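Local coordinates for protein probable arabinosyltransferase C (Mycobacterium tuberculosis, PDB 3PTY) that probably polymerises arabinose into the arabinan of cell-wall arabinogalactan, and is represented here by its C-terminal, lectin-like carbohydrate-binding domain, at residues Asp36-Leu41 with Val250-Asn255; Gly46-Val51 with Tyr151-Asn156; Trp208-Ala213 with Thr326-Leu331. All blocks are in the same frame, centred on the assembly; numbering follows the deposited sequence.

Contact 1 of 3, residues Asp36-Leu41 with Val250-Asn255; sequences DVLVEL and VRTLQN
The guanidinium of Arg251 meets Leu41 across the contact and is gripped at its edge by Asn255. Leu41 CD1 comes obliquely to Arg251 NH1, at 4.0 Å. In the guanidinium plane, Asn255 OD1 takes both Arg251 NE and Arg251 NH2, the latter at 2.6 Å. This side-on grip on one oxygen limits rotation of the group.

The backbones form a short antiparallel ladder. Val39 and Arg251 are a hydrogen-bonded pair. Val39 N gives a nearly straight bond of 2.7 Å to Arg251 O (N-H...O 173°), and Arg251 N returns one of 3.1 Å to Val39 O. Leu38 and Thr252 are the adjoining non-hydrogen-bonded pair. Leu253 N then bonds to Val37 O at 2.8 Å, although Leu253 already opens helix 253-257. Thr252 is the N-cap of that helix, and its OG1 accepts from Asn255 N.

The Leu38 side packs on Val250 and Thr252. Leu38 CB is 4.0 Å from Val250 CB, and Leu38 CD2 reaches Thr252 CG2. On the Val39 side, Val39 CG2 leans on Leu253 CB at 3.9 Å. Val37 CG1 stands anti to its own nitrogen (chi1 175°) and runs beside Leu253 CD1, the two side chains pointing the same way. Leu342 of strand 341-347 covers both Val39 and Leu253.

Strand 251-252 is the outermost strand of the mixed sheet within this chain. The chemistry implies a strand edge that passes directly into a helix: backbone bonds set the register, apolar branches pack on both sides of the strand pair, and the Thr252 cap and the Arg251-Asn255 pair both lie where the strand gives way to the helix.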
loop_
_atom_site.group_PDB
_atom_site.type_symbol
_atom_site.label_atom_id
_atom_site.label_comp_id
_atom_site.label_asym_id
_atom_site.label_seq_id
_atom_site.Cartn_x
_atom_site.Cartn_y
_atom_site.Cartn_z
ATOM N N ASP A 36 3.350 4.433 -19.663
ATOM C CA ASP A 36 2.857 5.784 -19.363
ATOM C C ASP A 36 3.575 6.459 -18.195
ATOM O O ASP A 36 3.533 7.682 -18.063
ATOM C CB ASP A 36 1.352 5.764 -19.101
ATOM C CG ASP A 36 0.542 5.540 -20.375
ATOM O OD1 ASP A 36 1.028 4.833 -21.281
ATOM O OD2 ASP A 36 -0.581 6.072 -20.474
ATOM N N VAL A 37 4.210 5.671 -17.332
ATOM C CA VAL A 37 5.029 6.247 -16.264
ATOM C C VAL A 37 6.383 6.627 -16.854
ATOM O O VAL A 37 7.063 5.792 -17.448
ATOM C CB VAL A 37 5.211 5.267 -15.073
ATOM C CG1 VAL A 37 6.165 5.847 -14.025
ATOM C CG2 VAL A 37 3.864 4.955 -14.430
ATOM N N LEU A 38 6.757 7.894 -16.715
ATOM C CA LEU A 38 8.037 8.382 -17.213
ATOM C C LEU A 38 9.001 8.553 -16.044
ATOM O O LEU A 38 8.687 9.231 -15.071
ATOM C CB LEU A 38 7.849 9.712 -17.952
ATOM C CG LEU A 38 6.919 9.658 -19.169
ATOM C CD1 LEU A 38 6.926 10.979 -19.937
ATOM C CD2 LEU A 38 7.330 8.519 -20.074
ATOM N N VAL A 39 10.177 7.944 -16.150
ATOM C CA VAL A 39 11.083 7.841 -15.011
ATOM C C VAL A 39 12.312 8.711 -15.224
ATOM O O VAL A 39 12.915 8.690 -16.296
ATOM C CB VAL A 39 11.537 6.386 -14.807
ATOM C CG1 VAL A 39 12.578 6.294 -13.696
ATOM C CG2 VAL A 39 10.328 5.494 -14.510
ATOM N N GLU A 40 12.677 9.463 -14.192
ATOM C CA GLU A 40 13.817 10.364 -14.244
ATOM C C GLU A 40 14.911 9.839 -13.325
ATOM O O GLU A 40 14.977 10.209 -12.154
ATOM C CB GLU A 40 13.386 11.771 -13.806
ATOM C CG GLU A 40 14.519 12.771 -13.741
ATOM C CD GLU A 40 14.094 14.118 -13.163
ATOM O OE1 GLU A 40 13.109 14.174 -12.390
ATOM O OE2 GLU A 40 14.768 15.118 -13.483
ATOM N N LEU A 41 15.763 8.964 -13.854
ATOM C CA LEU A 41 16.799 8.320 -13.047
ATOM C C LEU A 41 17.907 9.276 -12.619
ATOM O O LEU A 41 18.538 9.083 -11.579
ATOM C CB LEU A 41 17.435 7.158 -13.815
ATOM C CG LEU A 41 16.621 5.869 -13.919
ATOM C CD1 LEU A 41 17.442 4.805 -14.637
ATOM C CD2 LEU A 41 16.227 5.396 -12.535
ATOM N N VAL A 250 13.803 11.890 -19.208
ATOM C CA VAL A 250 13.016 10.726 -18.796
ATOM C C VAL A 250 13.048 9.603 -19.826
ATOM O O VAL A 250 13.370 9.831 -20.990
ATOM C CB VAL A 250 11.525 11.098 -18.541
ATOM C CG1 VAL A 250 11.392 12.076 -17.380
ATOM C CG2 VAL A 250 10.893 11.674 -19.805
ATOM N N ARG A 251 12.719 8.395 -19.369
ATOM C CA ARG A 251 12.507 7.219 -20.221
ATOM C C ARG A 251 11.293 6.519 -19.631
ATOM O O ARG A 251 10.994 6.701 -18.456
ATOM C CB ARG A 251 13.710 6.275 -20.154
ATOM C CG ARG A 251 15.009 6.851 -20.727
ATOM C CD ARG A 251 16.239 6.200 -20.075
ATOM N NE ARG A 251 16.316 4.762 -20.335
ATOM C CZ ARG A 251 17.056 3.907 -19.631
ATOM N NH1 ARG A 251 17.789 4.331 -18.611
ATOM N NH2 ARG A 251 17.063 2.618 -19.947
ATOM N N THR A 252 10.582 5.725 -20.422
ATOM C CA THR A 252 9.421 5.029 -19.873
ATOM C C THR A 252 9.867 4.029 -18.817
ATOM O O THR A 252 10.981 3.508 -18.870
ATOM C CB THR A 252 8.648 4.260 -20.947
ATOM O OG1 THR A 252 9.482 3.212 -21.448
ATOM C CG2 THR A 252 8.225 5.192 -22.095
ATOM N N LEU A 253 8.995 3.754 -17.855
ATOM C CA LEU A 253 9.297 2.753 -16.842
ATOM C C LEU A 253 9.601 1.406 -17.511
ATOM O O LEU A 253 10.480 0.665 -17.066
ATOM C CB LEU A 253 8.130 2.629 -15.864
ATOM C CG LEU A 253 8.280 1.704 -14.655
ATOM C CD1 LEU A 253 7.420 2.201 -13.475
ATOM C CD2 LEU A 253 7.929 0.267 -15.021
ATOM N N GLN A 254 8.890 1.100 -18.592
ATOM C CA GLN A 254 9.144 -0.145 -19.321
ATOM C C GLN A 254 10.584 -0.196 -19.825
ATOM O O GLN A 254 11.248 -1.229 -19.753
ATOM C CB GLN A 254 8.177 -0.306 -20.495
ATOM C CG GLN A 254 8.349 -1.629 -21.245
ATOM C CD GLN A 254 8.139 -2.821 -20.339
ATOM O OE1 GLN A 254 7.303 -2.782 -19.440
ATOM N NE2 GLN A 254 8.901 -3.888 -20.564
ATOM N N ASN A 255 11.065 0.925 -20.346
ATOM C CA ASN A 255 12.432 0.985 -20.849
ATOM C C ASN A 255 13.460 0.944 -19.724
ATOM O O ASN A 255 14.543 0.388 -19.884
ATOM C CB ASN A 255 12.638 2.239 -21.706
ATOM C CG ASN A 255 14.057 2.355 -22.240
ATOM O OD1 ASN A 255 14.981 2.730 -21.515
ATOM N ND2 ASN A 255 14.233 2.042 -23.518
#

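Contact 2 of 3, residues Gly46-Val51 with Tyr151-Asn156; sequences GMLAPV and YRLPTN
Arg152 N donates to Ala49 O at 2.7 Å, and the bond is almost perfectly straight (N-H...O 178°). The same oxygen lies 3.4 Å from Tyr151 CA in a CA-H...O contact. A water adds a second link between the backbones. It accepts from Ala49 N and donates to Arg152 O, at 2.6 Å from that oxygen. The single backbone bridge is Pro50 with Tyr151.

Leu48 fills the ground beside this bond. Its CB packs on Tyr151 CB at 3.9 Å. Its CG turns away from the carbonyl carbon (chi1 -59°), and from there CD2 reaches Pro154 CD and CD1 approaches Leu153 CD2. Leu48 O sits at the edge of the Tyr151 ring, near its plane, 3.5 Å from Tyr151 CD2. Pro50 CG touches Tyr151 CE2 obliquely at 4.1 Å. Ala58 of helix 55-58 and the loop residues Pro244 and Pro245 also pack on Tyr151.

The Arg152 chain is bent at chi2 and chi3, which folds its guanidinium back over Val51. Val51 CA lies over one face, toward the rim. Val51 CG2 meets Arg152 N at 3.7 Å.

Leu48 and Leu153 both rest on Val225 of strand 224-231. The arrangement is an irregular, proline-containing loop laid along the end of strand 144-152, next to the outermost strand 63-65 of the large antiparallel sheet in this beta-sandwich-type carbohydrate-binding domain.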
loop_
_atom_site.group_PDB
_atom_site.type_symbol
_atom_site.label_atom_id
_atom_site.label_comp_id
_atom_site.label_asym_id
_atom_site.label_seq_id
_atom_site.Cartn_x
_atom_site.Cartn_y
_atom_site.Cartn_z
ATOM N N GLY A 46 19.176 17.036 -15.696
ATOM C CA GLY A 46 18.199 17.994 -16.197
ATOM C C GLY A 46 18.298 19.398 -15.609
ATOM O O GLY A 46 17.592 20.314 -16.041
ATOM N N MET A 47 19.169 19.569 -14.620
ATOM C CA MET A 47 19.319 20.857 -13.941
ATOM C C MET A 47 19.613 21.985 -14.935
ATOM O O MET A 47 20.431 21.830 -15.841
ATOM C CB MET A 47 20.444 20.782 -12.903
ATOM C CG MET A 47 20.127 19.928 -11.680
ATOM S SD MET A 47 18.902 20.716 -10.619
ATOM C CE MET A 47 18.565 19.392 -9.451
ATOM N N LEU A 48 18.940 23.118 -14.775
ATOM C CA LEU A 48 19.228 24.281 -15.608
ATOM C C LEU A 48 20.567 24.862 -15.191
ATOM O O LEU A 48 20.890 24.885 -14.006
ATOM C CB LEU A 48 18.151 25.355 -15.440
ATOM C CG LEU A 48 16.714 24.965 -15.775
ATOM C CD1 LEU A 48 15.824 26.206 -15.697
ATOM C CD2 LEU A 48 16.639 24.331 -17.158
ATOM N N ALA A 49 21.342 25.338 -16.160
ATOM C CA ALA A 49 22.585 26.045 -15.858
ATOM C C ALA A 49 22.262 27.430 -15.307
ATOM O O ALA A 49 21.365 28.105 -15.809
ATOM C CB ALA A 49 23.450 26.163 -17.116
ATOM N N PRO A 50 22.980 27.858 -14.264
ATOM C CA PRO A 50 22.807 29.238 -13.801
ATOM C C PRO A 50 23.262 30.189 -14.899
ATOM O O PRO A 50 24.175 29.847 -15.647
ATOM C CB PRO A 50 23.771 29.340 -12.610
ATOM C CG PRO A 50 24.051 27.933 -12.208
ATOM C CD PRO A 50 23.964 27.116 -13.459
ATOM N N VAL A 51 22.649 31.363 -14.997
ATOM C CA VAL A 51 23.063 32.333 -16.011
ATOM C C VAL A 51 24.442 32.916 -15.699
ATOM O O VAL A 51 25.330 32.927 -16.556
ATOM C CB VAL A 51 22.055 33.489 -16.147
ATOM C CG1 VAL A 51 22.608 34.568 -17.085
ATOM C CG2 VAL A 51 20.718 32.960 -16.658
ATOM N N TYR A 151 18.471 31.301 -13.792
ATOM C CA TYR A 151 18.878 30.076 -14.467
ATOM C C TYR A 151 18.486 30.153 -15.941
ATOM O O TYR A 151 17.460 30.728 -16.284
ATOM C CB TYR A 151 18.192 28.869 -13.827
ATOM C CG TYR A 151 18.666 28.574 -12.425
ATOM C CD1 TYR A 151 18.062 29.182 -11.324
ATOM C CD2 TYR A 151 19.724 27.691 -12.196
ATOM C CE1 TYR A 151 18.491 28.909 -10.033
ATOM C CE2 TYR A 151 20.169 27.421 -10.902
ATOM C CZ TYR A 151 19.548 28.033 -9.831
ATOM O OH TYR A 151 19.963 27.756 -8.550
ATOM N N ARG A 152 19.291 29.543 -16.801
ATOM C CA ARG A 152 19.097 29.636 -18.240
ATOM C C ARG A 152 18.129 28.564 -18.724
ATOM O O ARG A 152 18.300 27.378 -18.424
ATOM C CB ARG A 152 20.449 29.493 -18.942
ATOM C CG ARG A 152 20.423 29.635 -20.469
ATOM C CD ARG A 152 20.379 31.100 -20.928
ATOM N NE ARG A 152 21.582 31.905 -20.648
ATOM C CZ ARG A 152 22.795 31.438 -20.344
ATOM N NH1 ARG A 152 23.039 30.136 -20.268
ATOM N NH2 ARG A 152 23.788 32.291 -20.116
ATOM N N LEU A 153 17.107 28.974 -19.469
ATOM C CA LEU A 153 16.222 28.007 -20.119
ATOM C C LEU A 153 16.914 27.468 -21.362
ATOM O O LEU A 153 17.656 28.192 -22.019
ATOM C CB LEU A 153 14.892 28.654 -20.512
ATOM C CG LEU A 153 13.912 29.013 -19.396
ATOM C CD1 LEU A 153 12.820 29.928 -19.939
ATOM C CD2 LEU A 153 13.294 27.761 -18.782
ATOM N N PRO A 154 16.671 26.190 -21.690
ATOM C CA PRO A 154 17.317 25.554 -22.843
ATOM C C PRO A 154 16.887 26.175 -24.169
ATOM O O PRO A 154 15.762 26.661 -24.302
ATOM C CB PRO A 154 16.805 24.106 -22.783
ATOM C CG PRO A 154 16.230 23.935 -21.422
ATOM C CD PRO A 154 15.741 25.279 -21.005
ATOM N N THR A 155 17.792 26.161 -25.138
ATOM C CA THR A 155 17.453 26.510 -26.508
ATOM C C THR A 155 17.699 25.284 -27.379
ATOM O O THR A 155 16.990 25.049 -28.359
ATOM C CB THR A 155 18.289 27.696 -27.014
ATOM O OG1 THR A 155 19.680 27.438 -26.779
ATOM C CG2 THR A 155 17.889 28.968 -26.285
ATOM N N ASN A 156 18.702 24.497 -26.996
ATOM C CA ASN A 156 19.013 23.248 -27.681
ATOM C C ASN A 156 17.958 22.195 -27.372
ATOM O O ASN A 156 17.759 21.826 -26.216
ATOM C CB ASN A 156 20.393 22.751 -27.268
HETATM O O HOH W 1 20.133 25.511 -18.778
#

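Contact 3 of 3, residues Trp208-Ala213 with Thr326-Leu331; sequences WRNLRA and TVASYL
Two strands from different sheets meet here, near the centre of the domain. Strand 209-213 belongs to the large antiparallel sheet and strand 326-331 to the mixed one. Their axes approach to 8.5 Å at an angle of 31°, so the contact is made by side chains and water.

Arg212 and Tyr330 form its middle. Tyr330 CD2 lies over one face of the Arg212 guanidinium, offset toward the rim, with CD2 3.7 Å from Arg212 NH1. The planes are turned 64° apart, and NH1 in turn lies at the edge of the ring, near its plane. This is not a face-to-face stack. The chain of Arg212 bends at chi2, which brings NE back to Asn210 O at 2.8 Å, in the guanidinium plane. That bond and one from NH1 to Trp335 O help fix the rotation of the group.

Asn210 ND2 lies 3.6 Å from Ala328 CB. The Asn210 and Tyr330 side chains cross at about a right angle, with amide and ring planes 37° apart. Asn210 OD1 accepts from Thr168 OG1 and Arg246 NH2, while Tyr330 OH is hydrogen-bonded to Glu40 OE1.

Water carries the polar links. One accepts from Asn210 ND2 at 2.8 Å and from Ser329 N. A second accepts from Arg212 NH2 and lies 2.8 Å from Ser329 O. A third accepts from Leu331 N at 2.9 Å and, weakly, from Arg212 NH1.

Leu331 touches a bound octyl arabinofuranoside and Trp267 of the second subunit. At this point the two sheets meet through polar side chains and water, in a domain described as lectin-like.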
loop_
_atom_site.group_PDB
_atom_site.type_symbol
_atom_site.label_atom_id
_atom_site.label_comp_id
_atom_site.label_asym_id
_atom_site.label_seq_id
_atom_site.Cartn_x
_atom_site.Cartn_y
_atom_site.Cartn_z
ATOM N N TRP A 208 9.948 15.218 1.054
ATOM C CA TRP A 208 10.440 15.612 -0.260
ATOM C C TRP A 208 9.486 15.182 -1.371
ATOM O O TRP A 208 8.933 14.084 -1.338
ATOM C CB TRP A 208 11.810 14.990 -0.525
ATOM C CG TRP A 208 12.924 15.597 0.276
ATOM C CD1 TRP A 208 13.566 15.031 1.341
ATOM C CD2 TRP A 208 13.537 16.877 0.071
ATOM N NE1 TRP A 208 14.533 15.881 1.813
ATOM C CE2 TRP A 208 14.541 17.019 1.052
ATOM C CE3 TRP A 208 13.333 17.918 -0.843
ATOM C CZ2 TRP A 208 15.338 18.160 1.150
ATOM C CZ3 TRP A 208 14.125 19.050 -0.748
ATOM C CH2 TRP A 208 15.117 19.164 0.243
ATOM N N ARG A 209 9.291 16.049 -2.357
ATOM C CA ARG A 209 8.497 15.675 -3.520
ATOM C C ARG A 209 8.849 16.583 -4.677
ATOM O O ARG A 209 9.624 17.522 -4.515
ATOM C CB ARG A 209 6.996 15.735 -3.218
ATOM C CG ARG A 209 6.460 17.139 -2.940
ATOM C CD ARG A 209 6.093 17.285 -1.489
ATOM N NE ARG A 209 5.375 18.521 -1.194
ATOM C CZ ARG A 209 5.530 19.190 -0.058
ATOM N NH1 ARG A 209 6.375 18.739 0.863
ATOM N NH2 ARG A 209 4.855 20.305 0.160
ATOM N N ASN A 210 8.283 16.297 -5.845
ATOM C CA ASN A 210 8.577 17.072 -7.036
ATOM C C ASN A 210 7.455 18.037 -7.383
ATOM O O ASN A 210 6.374 17.614 -7.781
ATOM C CB ASN A 210 8.863 16.133 -8.215
ATOM C CG ASN A 210 10.176 15.394 -8.049
ATOM O OD1 ASN A 210 11.204 16.008 -7.779
ATOM N ND2 ASN A 210 10.145 14.075 -8.191
ATOM N N LEU A 211 7.713 19.333 -7.216
ATOM C CA LEU A 211 6.785 20.363 -7.669
ATOM C C LEU A 211 6.896 20.453 -9.186
ATOM O O LEU A 211 7.993 20.338 -9.730
ATOM C CB LEU A 211 7.128 21.719 -7.044
ATOM C CG LEU A 211 7.307 21.785 -5.523
ATOM C CD1 LEU A 211 7.767 23.178 -5.110
ATOM C CD2 LEU A 211 6.026 21.401 -4.801
ATOM N N ARG A 212 5.772 20.654 -9.872
ATOM C CA ARG A 212 5.786 20.671 -11.334
ATOM C C ARG A 212 5.076 21.882 -11.905
ATOM O O ARG A 212 3.982 22.245 -11.467
ATOM C CB ARG A 212 5.154 19.405 -11.935
ATOM C CG ARG A 212 5.645 18.088 -11.354
ATOM C CD ARG A 212 4.535 17.387 -10.579
ATOM N NE ARG A 212 5.030 16.261 -9.784
ATOM C CZ ARG A 212 4.752 14.986 -10.035
ATOM N NH1 ARG A 212 3.969 14.665 -11.059
ATOM N NH2 ARG A 212 5.237 14.034 -9.243
ATOM N N ALA A 213 5.707 22.486 -12.904
ATOM C CA ALA A 213 5.133 23.609 -13.631
ATOM C C ALA A 213 5.235 23.301 -15.121
ATOM O O ALA A 213 6.328 23.068 -15.630
ATOM C CB ALA A 213 5.900 24.890 -13.297
ATOM N N THR A 326 13.302 5.817 -3.730
ATOM C CA THR A 326 12.304 6.267 -4.689
ATOM C C THR A 326 12.975 7.076 -5.793
ATOM O O THR A 326 13.753 7.984 -5.524
ATOM C CB THR A 326 11.221 7.109 -4.002
ATOM O OG1 THR A 326 10.593 6.318 -2.988
ATOM C CG2 THR A 326 10.165 7.567 -5.004
ATOM N N VAL A 327 12.687 6.737 -7.043
ATOM C CA VAL A 327 13.226 7.510 -8.150
ATOM C C VAL A 327 12.147 8.463 -8.652
ATOM O O VAL A 327 10.950 8.179 -8.544
ATOM C CB VAL A 327 13.724 6.608 -9.292
ATOM C CG1 VAL A 327 14.823 5.670 -8.784
ATOM C CG2 VAL A 327 12.578 5.807 -9.868
ATOM N N ALA A 328 12.559 9.609 -9.175
ATOM C CA ALA A 328 11.585 10.589 -9.637
ATOM C C ALA A 328 10.814 10.013 -10.819
ATOM O O ALA A 328 11.402 9.418 -11.715
ATOM C CB ALA A 328 12.288 11.883 -10.033
ATOM N N SER A 329 9.496 10.177 -10.829
ATOM C CA SER A 329 8.712 9.715 -11.967
ATOM C C SER A 329 7.456 10.562 -12.155
ATOM O O SER A 329 7.013 11.236 -11.224
ATOM C CB SER A 329 8.327 8.242 -11.789
ATOM O OG SER A 329 7.358 8.108 -10.763
ATOM N N TYR A 330 6.879 10.496 -13.355
ATOM C CA TYR A 330 5.742 11.332 -13.733
ATOM C C TYR A 330 4.807 10.530 -14.622
ATOM O O TYR A 330 5.261 9.754 -15.454
ATOM C CB TYR A 330 6.232 12.571 -14.502
ATOM C CG TYR A 330 7.405 13.235 -13.817
ATOM C CD1 TYR A 330 8.699 12.817 -14.069
ATOM C CD2 TYR A 330 7.213 14.260 -12.896
ATOM C CE1 TYR A 330 9.779 13.401 -13.433
ATOM C CE2 TYR A 330 8.300 14.855 -12.248
ATOM C CZ TYR A 330 9.574 14.418 -12.526
ATOM O OH TYR A 330 10.663 14.985 -11.899
ATOM N N LEU A 331 3.503 10.719 -14.459
ATOM C CA LEU A 331 2.532 10.037 -15.317
ATOM C C LEU A 331 2.250 10.880 -16.562
ATOM O O LEU A 331 1.714 11.981 -16.462
ATOM C CB LEU A 331 1.227 9.796 -14.555
ATOM C CG LEU A 331 0.138 9.037 -15.313
ATOM C CD1 LEU A 331 0.625 7.634 -15.682
ATOM C CD2 LEU A 331 -1.146 8.971 -14.486
HETATM O O HOH W 2 8.131 12.173 -8.830
HETATM O O HOH W 3 4.387 11.542 -10.213
HETATM O O HOH W 4 2.343 12.661 -12.706
#

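Contact 3 is the buried centre, while contacts 1 and 2 are partly buried and lie farther out. Contacts 1 and 3 share the mixed sheet: strands 37-40 and 322-331 are neighbours in it, and Leu38 N is 2.7 Å from Tyr330 O. Contact 2 touches neither, and shares the large antiparallel sheet with contact 3. The chemistry follows the place. Contact 1 is a backbone ladder with apolar flanks, contact 2 a single bridge with loop packing, and contact 3 side chains and waters between sheets. Along the chain, contact 2 is nested inside the loop closed by contact 1, whereas contacts 1 and 3 interleave.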